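PDB 4XKY: dihydrodipicolinate synthase from Bacteroides thetaiotaomicron, which catalyses the condensation of pyruvate with aspartate semialdehyde, the first committed step of the diaminopimelate and lysine pathway, through a Schiff-base intermediate. Local coordinates for the interface of chains A and B. Residues are numbered along the deposited sequence; one frame, centred on the assembly and turned at random. Chains: chain A, Dihydrodipicolinate synthase; chain B, Dihydrodipicolinate synthase.

The interface of chains A and B. Residues chain A 120, 124; chain B 279, 281.
The imidazole of B:His281 meets A:His124 and A:Glu120, and the site shows how one loop histidine can engage two residues a helical turn apart on a neighbouring subunit. Both chains are TIM barrels of the DapA family in a tetrameric enzyme; the helix is 115-125 of chain A, and the centre of the contact lies about 16 Å from A:Tyr136, a predicted catalytic residue.

The histidines approach from opposite directions and meet edge to face, their planes 63° apart. The CE1 corner of B:His281 points at the CD2–NE2 side of A:His124, with CE1 of B:His281 3.6 Å from CD2 of A:His124 and equally near its NE2. On A:His124, CG stands anti to the carbonyl carbon, which carries the ring toward chain B, and chi2 (-33°) turns its CD2–NE2 side to the contact.

A:Glu120 runs past B:His281 in the opposite sense, its chain extended beyond CG, and its carboxylate is tilted 41° from the imidazole. OE2 of A:Glu120 lies 3.6 Å from NE2 of B:His281, too far for a hydrogen bond, though the negative charge may still favour a protonated imidazole. Its other oxygen, OE1, receives a weak hydrogen bond from A:His124 NE2 at 3.5 Å, a loose tie within the helix. The backbone O of A:Glu120 also sits 3.2 Å above the plane of the A:His124 ring, toward its rim.

An alanine in place of B:His281 would probably open a gap beside the A:His124 ring and leave OE2 of the A:Glu120 carboxylate without the imidazole of the other subunit, with the weak A:His124 link inside the helix remaining. B:Pro279 merely borders the contact.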
# COMPACT_ATOMS: atom_id res chain seq x y z
N GLU A 120 4.24 -3.22 -24.31
CA GLU A 120 4.37 -4.50 -25.00
C GLU A 120 3.10 -5.34 -24.83
O GLU A 120 2.74 -6.09 -25.72
CB GLU A 120 5.61 -5.29 -24.53
CG GLU A 120 5.37 -6.29 -23.39
CD GLU A 120 6.40 -7.41 -23.31
OE1 GLU A 120 6.99 -7.79 -24.34
OE2 GLU A 120 6.60 -7.94 -22.19
N HIS A 124 1.14 -6.75 -28.16
CA HIS A 124 0.74 -8.14 -28.40
C HIS A 124 -0.79 -8.33 -28.43
O HIS A 124 -1.30 -9.22 -29.13
CB HIS A 124 1.32 -9.06 -27.33
CG HIS A 124 2.82 -9.08 -27.28
ND1 HIS A 124 3.61 -8.94 -28.41
CD2 HIS A 124 3.68 -9.27 -26.25
CE1 HIS A 124 4.89 -9.01 -28.07
NE2 HIS A 124 4.96 -9.21 -26.76
N PRO B 279 0.57 -12.88 -20.26
CA PRO B 279 1.42 -11.81 -20.80
C PRO B 279 2.90 -11.94 -20.49
O PRO B 279 3.69 -11.11 -20.95
CB PRO B 279 0.88 -10.56 -20.12
CG PRO B 279 0.39 -11.04 -18.80
CD PRO B 279 -0.17 -12.42 -19.06
N HIS B 281 6.65 -13.97 -20.58
CA HIS B 281 7.38 -14.73 -21.60
C HIS B 281 8.58 -15.42 -20.94
O HIS B 281 9.15 -14.90 -19.98
CB HIS B 281 7.84 -13.79 -22.74
CG HIS B 281 6.80 -12.78 -23.14
ND1 HIS B 281 6.04 -12.90 -24.29
CD2 HIS B 281 6.38 -11.64 -22.53
CE1 HIS B 281 5.21 -11.88 -24.37
NE2 HIS B 281 5.39 -11.10 -23.31